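Local coordinates for stage II sporulation protein E (SpoIIE) (Moorella thermoacetica, PDB 3ZT9) that probably acts as a manganese-dependent serine/threonine phosphatase of the PP2C type that takes part in signalling through the bacterial stressosome, at residues V106-A111 / I115-T120; D150-G155 / V187-A192. All coordinates share one frame; numbering follows the deposited sequence.

Contact 1: residues V106-A111 / I115-T120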
ATOM      1  N   VAL A 106       1.997  -3.605   5.687  1.00 13.26           N
ATOM      2  CA  VAL A 106       2.847  -2.410   5.743  1.00 13.05           C
ATOM      3  C   VAL A 106       3.932  -2.629   6.744  1.00 11.94           C
ATOM      4  O   VAL A 106       3.666  -3.162   7.811  1.00 12.21           O
ATOM      5  CB  VAL A 106       2.016  -1.213   6.210  1.00 13.02           C
ATOM      6  CG1 VAL A 106       2.918   0.048   6.395  1.00 11.55           C
ATOM      7  CG2 VAL A 106       0.892  -0.926   5.176  1.00 15.86           C
ATOM      8  N   LYS A 107       5.166  -2.229   6.421  1.00 12.20           N
ATOM      9  CA  LYS A 107       6.227  -2.258   7.451  1.00 15.29           C
ATOM     10  C   LYS A 107       6.981  -0.950   7.332  1.00 14.63           C
ATOM     11  O   LYS A 107       7.293  -0.511   6.226  1.00 15.03           O
ATOM     12  CB  LYS A 107       7.163  -3.434   7.233  1.00 19.66           C
ATOM     13  CG  LYS A 107       7.985  -3.817   8.515  1.00 24.09           C
ATOM     14  CD  LYS A 107       8.620  -5.175   8.357  1.00 33.58           C
ATOM     15  CE  LYS A 107       7.584  -6.278   8.280  1.00 31.46           C
ATOM     16  NZ  LYS A 107       6.989  -6.612   9.598  1.00 30.02           N
ATOM     17  N   ILE A 108       7.292  -0.365   8.477  1.00 12.14           N
ATOM     18  CA  ILE A 108       7.953   0.919   8.517  1.00 13.80           C
ATOM     19  C   ILE A 108       9.231   0.753   9.338  1.00 16.19           C
ATOM     20  O   ILE A 108       9.189   0.425  10.518  1.00 17.33           O
ATOM     21  CB  ILE A 108       7.033   1.965   9.123  1.00 16.29           C
ATOM     22  CG1 ILE A 108       5.761   2.079   8.265  1.00 17.59           C
ATOM     23  CG2 ILE A 108       7.782   3.306   9.280  1.00 20.24           C
ATOM     24  CD1 ILE A 108       4.623   2.916   8.883  1.00 19.72           C
ATOM     25  N   LEU A 109      10.371   0.922   8.684  1.00 14.34           N
ATOM     26  CA  LEU A 109      11.662   0.741   9.348  1.00 16.24           C
ATOM     27  C   LEU A 109      12.094   2.137   9.735  1.00 18.06           C
ATOM     28  O   LEU A 109      12.448   2.920   8.868  1.00 16.84           O
ATOM     29  CB  LEU A 109      12.703   0.136   8.398  1.00 22.53           C
ATOM     30  CG  LEU A 109      12.607  -1.356   8.083  1.00 30.95           C
ATOM     31  CD1 LEU A 109      11.213  -1.715   7.640  1.00 27.18           C
ATOM     32  CD2 LEU A 109      13.664  -1.762   7.001  1.00 28.60           C
ATOM     33  N   SER A 110      12.049   2.463  11.010  1.00 16.07           N
ATOM     34  CA  SER A 110      12.289   3.851  11.403  1.00 15.79           C
ATOM     35  C   SER A 110      13.300   3.959  12.496  1.00 20.50           C
ATOM     36  O   SER A 110      13.620   2.969  13.187  1.00 18.22           O
ATOM     37  CB  SER A 110      10.983   4.528  11.852  1.00 18.24           C
ATOM     38  OG  SER A 110      10.709   4.239  13.218  1.00 19.60           O
ATOM     39  N   ALA A 111      13.768   5.183  12.703  1.00 16.84           N
ATOM     40  CA  ALA A 111      14.786   5.453  13.713  1.00 19.61           C
ATOM     41  C   ALA A 111      14.234   5.107  15.082  1.00 30.63           C
ATOM     42  O   ALA A 111      14.990   4.830  16.008  1.00 33.05           O
ATOM     43  CB  ALA A 111      15.212   6.943  13.662  1.00 32.80           C
ATOM     44  N   ILE A 115       8.232  -0.951  12.761  1.00 15.57           N
ATOM     45  CA  ILE A 115       6.842  -0.857  13.177  1.00 14.79           C
ATOM     46  C   ILE A 115       5.928  -1.452  12.122  1.00 16.79           C
ATOM     47  O   ILE A 115       6.029  -1.120  10.946  1.00 15.55           O
ATOM     48  CB  ILE A 115       6.454   0.643  13.367  1.00 13.61           C
ATOM     49  CG1 ILE A 115       7.216   1.214  14.577  1.00 17.79           C
ATOM     50  CG2 ILE A 115       4.951   0.734  13.592  1.00 14.91           C
ATOM     51  CD1 ILE A 115       7.282   2.797  14.637  1.00 19.31           C
ATOM     52  N   THR A 116       5.064  -2.367  12.536  1.00 14.61           N
ATOM     53  CA  THR A 116       4.089  -2.933  11.623  1.00 14.50           C
ATOM     54  C   THR A 116       2.676  -2.475  12.032  1.00 14.96           C
ATOM     55  O   THR A 116       2.162  -2.875  13.078  1.00 15.46           O
ATOM     56  CB  THR A 116       4.150  -4.462  11.674  1.00 17.85           C
ATOM     57  OG1 THR A 116       5.462  -4.893  11.284  1.00 17.42           O
ATOM     58  CG2 THR A 116       3.109  -5.086  10.733  1.00 14.25           C
ATOM     59  N   PRO A 117       2.074  -1.595  11.232  1.00 13.69           N
ATOM     60  CA  PRO A 117       0.714  -1.140  11.548  1.00 13.77           C
ATOM     61  C   PRO A 117      -0.275  -2.273  11.557  1.00 16.20           C
ATOM     62  O   PRO A 117      -0.187  -3.188  10.736  1.00 16.04           O
ATOM     63  CB  PRO A 117       0.389  -0.162  10.412  1.00 16.41           C
ATOM     64  CG  PRO A 117       1.774   0.389  10.025  1.00 17.71           C
ATOM     65  CD  PRO A 117       2.670  -0.844  10.101  1.00 12.60           C
ATOM     66  N   LEU A 118      -1.224  -2.186  12.475  1.00 16.54           N
ATOM     67  CA  LEU A 118      -2.280  -3.164  12.621  1.00 14.97           C
ATOM     68  C   LEU A 118      -3.395  -2.912  11.619  1.00 21.80           C
ATOM     69  O   LEU A 118      -3.884  -1.782  11.511  1.00 15.53           O
ATOM     70  CB  LEU A 118      -2.846  -3.053  14.023  1.00 16.70           C
ATOM     71  CG  LEU A 118      -4.091  -3.905  14.250  1.00 25.61           C
ATOM     72  CD1 LEU A 118      -3.758  -5.370  13.963  1.00 29.39           C
ATOM     73  CD2 LEU A 118      -4.561  -3.705  15.685  1.00 32.41           C
ATOM     74  N   ALA A 119      -3.774  -3.961  10.901  1.00 18.32           N
ATOM     75  CA  ALA A 119      -4.855  -3.921   9.936  1.00 16.77           C
ATOM     76  C   ALA A 119      -6.175  -4.044  10.657  1.00 23.46           C
ATOM     77  O   ALA A 119      -6.271  -4.705  11.685  1.00 22.25           O
ATOM     78  CB  ALA A 119      -4.750  -5.089   8.920  1.00 21.29           C
ATOM     79  N   THR A 120      -7.186  -3.407  10.092  1.00 16.65           N
ATOM     80  CA  THR A 120      -8.562  -3.650  10.535  1.00 21.60           C
ATOM     81  C   THR A 120      -9.215  -4.598   9.548  1.00 18.36           C
ATOM     82  O   THR A 120      -9.174  -4.343   8.380  1.00 18.37           O
ATOM     83  CB  THR A 120      -9.356  -2.326  10.591  1.00 31.30           C
ATOM     84  OG1 THR A 120      -9.894  -2.022   9.309  1.00 52.56           O
ATOM     85  CG2 THR A 120      -8.449  -1.194  11.015  1.00 25.81           C
TER
HETATM   86  O   HOH W   1       0.930  -4.207   8.300  1.00 19.06           O
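Ile-108 and Ile-115 pair across a short antiparallel β-hairpin, which closes one edge of a five-stranded sheet in the PP2C-type β-sandwich. They form a hydrogen-bonded pair: Ile-115 N reaches Ile-108 O at 2.8 Å, and Ile-108 N returns a bond to Ile-115 O at 2.9 Å. β-Branched isoleucines suit these extended positions, and their side chains share one face of the sheet. In the tight turn beyond them, Ser-110 OG bonds to Gly-113 O.

Two residues past Ile-115 the pairing stops, because Pro-117 has no N-H to offer Val-106 O. Its CD sits 3.4 Å from that oxygen instead. The proline ring crosses the Val-106 side chain at about a right angle; CG1 of Val-106, placed anti to its backbone N (chi1 175°), meets Pro-117 CD at 3.8 Å. Pro-117 CG also packs on Ile-108 CD1, at 4.0 Å, extending an apolar patch that Trp-96 and Ile-100 of strand 95-101 meet from the other sheet. Meanwhile Lys-107, its chain folded over at its last two torsions (-66° and -76°), brings NZ round to donate to Thr-116 OG1 at 2.9 Å. Where direct bonding ends, a water bridges strand 105-110 and the loop, accepting from Val-106 N and donating to Pro-117 O, each at 2.9 Å.

Contact 2: residues D150-G155 / V187-A192. With MN (manganese (II) ion), chain C.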
ATOM      1  N   ASP A 150      -0.965  -9.303  -0.492  1.00 12.61           N
ATOM      2  CA  ASP A 150      -0.709 -10.660  -0.009  1.00 12.55           C
ATOM      3  C   ASP A 150      -0.173 -11.565  -1.126  1.00 19.13           C
ATOM      4  O   ASP A 150      -0.005 -12.767  -0.922  1.00 18.99           O
ATOM      5  CB  ASP A 150      -1.978 -11.234   0.621  1.00 14.48           C
ATOM      6  CG  ASP A 150      -3.116 -11.408  -0.375  1.00 21.87           C
ATOM      7  OD1 ASP A 150      -2.935 -11.152  -1.587  1.00 15.94           O
ATOM      8  OD2 ASP A 150      -4.186 -11.817   0.069  1.00 19.04           O
ATOM      9  N   GLY A 151       0.062 -10.998  -2.305  1.00 14.77           N
ATOM     10  CA  GLY A 151       0.911 -11.641  -3.310  1.00 15.38           C
ATOM     11  C   GLY A 151       2.317 -11.926  -2.785  1.00 21.20           C
ATOM     12  O   GLY A 151       3.031 -12.787  -3.321  1.00 18.55           O
ATOM     13  N   ILE A 152       2.728 -11.195  -1.751  1.00 14.50           N
ATOM     14  CA  ILE A 152       3.966 -11.520  -1.004  1.00 15.17           C
ATOM     15  C   ILE A 152       3.602 -11.839   0.450  1.00 18.96           C
ATOM     16  O   ILE A 152       2.874 -11.106   1.089  1.00 19.87           O
ATOM     17  CB  ILE A 152       4.990 -10.368  -1.050  1.00 16.35           C
ATOM     18  CG1 ILE A 152       5.471 -10.146  -2.488  1.00 18.54           C
ATOM     19  CG2 ILE A 152       6.209 -10.635  -0.127  1.00 18.59           C
ATOM     20  CD1 ILE A 152       6.254  -8.886  -2.681  1.00 22.30           C
ATOM     21  N   GLN A 153       4.060 -12.973   0.955  1.00 19.83           N
ATOM     22  CA  GLN A 153       3.716 -13.390   2.313  1.00 27.19           C
ATOM     23  C   GLN A 153       4.214 -12.385   3.369  1.00 25.06           C
ATOM     24  O   GLN A 153       5.284 -11.825   3.248  1.00 22.02           O
ATOM     25  CB  GLN A 153       4.280 -14.798   2.596  1.00 38.67           C
ATOM     26  CG  GLN A 153       3.742 -15.440   3.881  1.00 68.27           C
ATOM     27  CD  GLN A 153       2.232 -15.687   3.825  1.00 85.29           C
ATOM     28  OE1 GLN A 153       1.447 -14.744   3.786  1.00 89.05           O
ATOM     29  NE2 GLN A 153       1.827 -16.952   3.816  1.00 89.42           N
ATOM     30  N   GLU A 154       3.415 -12.139   4.404  1.00 25.38           N
ATOM     31  CA  GLU A 154       3.826 -11.261   5.481  1.00 28.09           C
ATOM     32  C   GLU A 154       5.180 -11.732   6.027  1.00 28.57           C
ATOM     33  O   GLU A 154       5.383 -12.940   6.263  1.00 28.81           O
ATOM     34  CB  GLU A 154       2.766 -11.304   6.592  1.00 42.98           C
ATOM     35  CG  GLU A 154       2.906 -10.252   7.635  1.00 51.90           C
ATOM     36  CD  GLU A 154       3.824 -10.665   8.754  1.00 60.37           C
ATOM     37  OE1 GLU A 154       3.788 -11.848   9.154  1.00 65.74           O
ATOM     38  OE2 GLU A 154       4.579  -9.793   9.232  1.00 60.19           O
ATOM     39  N   GLY A 155       6.115 -10.800   6.171  1.00 29.86           N
ATOM     40  CA  GLY A 155       7.422 -11.100   6.734  1.00 29.38           C
ATOM     41  C   GLY A 155       8.428 -11.791   5.822  1.00 32.29           C
ATOM     42  O   GLY A 155       9.523 -12.093   6.258  1.00 30.84           O
ATOM     43  N   VAL A 187       0.636  -9.414  -7.653  1.00 14.05           N
ATOM     44  CA  VAL A 187       1.658  -8.926  -6.714  1.00 14.26           C
ATOM     45  C   VAL A 187       1.741  -7.415  -6.850  1.00 16.55           C
ATOM     46  O   VAL A 187       1.697  -6.880  -7.964  1.00 15.06           O
ATOM     47  CB  VAL A 187       3.021  -9.583  -6.989  1.00 18.47           C
ATOM     48  CG1 VAL A 187       4.153  -8.875  -6.228  1.00 17.26           C
ATOM     49  CG2 VAL A 187       2.970 -11.109  -6.649  1.00 20.90           C
ATOM     50  N   ALA A 188       1.873  -6.706  -5.729  1.00 12.56           N
ATOM     51  CA  ALA A 188       2.087  -5.276  -5.778  1.00 15.01           C
ATOM     52  C   ALA A 188       3.010  -4.905  -4.621  1.00 13.86           C
ATOM     53  O   ALA A 188       2.817  -5.372  -3.504  1.00 12.09           O
ATOM     54  CB  ALA A 188       0.755  -4.520  -5.627  1.00 16.91           C
ATOM     55  N   VAL A 189       3.986  -4.047  -4.879  1.00 11.42           N
ATOM     56  CA  VAL A 189       4.937  -3.659  -3.845  1.00 12.14           C
ATOM     57  C   VAL A 189       5.320  -2.220  -4.036  1.00 15.04           C
ATOM     58  O   VAL A 189       5.608  -1.828  -5.169  1.00 14.52           O
ATOM     59  CB  VAL A 189       6.278  -4.432  -3.975  1.00 20.71           C
ATOM     60  CG1 VAL A 189       7.148  -4.163  -2.705  1.00 16.12           C
ATOM     61  CG2 VAL A 189       6.043  -5.911  -4.173  1.00 28.26           C
ATOM     62  N   ILE A 190       5.405  -1.464  -2.929  1.00 11.45           N
ATOM     63  CA  ILE A 190       5.986  -0.111  -2.945  1.00 10.71           C
ATOM     64  C   ILE A 190       7.105  -0.050  -1.907  1.00 13.67           C
ATOM     65  O   ILE A 190       6.949  -0.587  -0.817  1.00 12.50           O
ATOM     66  CB  ILE A 190       4.928   0.948  -2.537  1.00 13.49           C
ATOM     67  CG1 ILE A 190       3.824   0.989  -3.602  1.00 13.35           C
ATOM     68  CG2 ILE A 190       5.564   2.312  -2.422  1.00 15.43           C
ATOM     69  CD1 ILE A 190       2.669   1.967  -3.207  1.00 15.48           C
ATOM     70  N   VAL A 191       8.246   0.556  -2.239  1.00 11.42           N
ATOM     71  CA  VAL A 191       9.249   0.888  -1.225  1.00 14.58           C
ATOM     72  C   VAL A 191       9.515   2.381  -1.368  1.00 16.03           C
ATOM     73  O   VAL A 191       9.663   2.833  -2.485  1.00 16.03           O
ATOM     74  CB  VAL A 191      10.555   0.124  -1.479  1.00 19.39           C
ATOM     75  CG1 VAL A 191      11.690   0.711  -0.625  1.00 17.99           C
ATOM     76  CG2 VAL A 191      10.351  -1.416  -1.198  1.00 18.41           C
ATOM     77  N   ALA A 192       9.555   3.104  -0.252  1.00 12.53           N
ATOM     78  CA  ALA A 192       9.859   4.546  -0.217  1.00 13.09           C
ATOM     79  C   ALA A 192      10.962   4.768   0.810  1.00 17.46           C
ATOM     80  O   ALA A 192      10.888   4.242   1.917  1.00 18.21           O
ATOM     81  CB  ALA A 192       8.630   5.344   0.173  1.00 14.82           C
TER
HETATM   82 MN    MN C1195      -4.129 -10.983  -3.327  1.00 18.04          MN
HETATM   83  O   HOH W   2      -5.786 -12.077  -2.295  1.00 17.41           O
HETATM   84  O   HOH W   3      -5.655 -11.463  -4.884  1.00 19.24           O
HETATM   85  O   HOH W   4      -2.826  -9.883  -4.710  1.00 15.15           O
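Ile-152 lies across Val-187 and Val-189, crossing both side chains at about a right angle, so that its terminal methyl meets two residues of the same strand. Its CG1 is anti to the carbonyl carbon (chi1 -65°) and chi2 is extended, which carries CD1 from the loop onto strand 187-192. There CD1 presses against Val-189 CG2 at 3.3 Å, a close squeeze for two methyls, and also touches Val-187 CG1 at 4.1 Å. Isoleucine suits the place because its δ-methyl reaches one carbon further than a valine's methyls, while the compact β-branched valines suit the strand itself. Ile-176 and Tyr-180 of helix 169-180 pack on Ile-152 as well, making it part of the core between helix and sheet.

The other methyl of Val-187, CG2, lies against the backbone of Gly-151, 3.7 Å from its O. Glycine fits here because a β-carbon would fall 2.9 Å from that methyl. An alanine in place of Val-187 would probably open a gap beside Gly-151 and leave the end of Ile-152 freer to turn.

One residue back, Asp-150 faces the metal. Its OD1 binds manganese at 2.1 Å, and Asp-38, Asp-185 and three waters complete six ligands. OD2 is 3.5 Å from the metal and instead accepts from one of those waters at 2.9 Å and from Asn-103 ND2, bonds that help fix the rotation of the carboxylate. Close packing, mostly of methyl groups, thus borders a polar metal site, and probably helps hold the loop that presents Asp-150.

Contacts 1 and 2 lie about 13 Å apart between centres and share one sheet, in which strand 144-148 runs between strands 105-110 and 187-192. Contact 1 finishes that sheet at its outer edge, whereas contact 2 brings the loop that follows strand 144-148 back against strand 187-192. The two touch where Lys-107 NZ comes within 4.0 Å of Glu-154 OE2, a packing approach. Only contact 2 contributes a metal ligand here, Asp-150, and Gly-151 beside it lies about 8 Å from another manganese ion, measured from the residue to the ion. Asp-38 binds both manganese ions of the pair, consistent with the dinuclear centre of PP2C phosphatases.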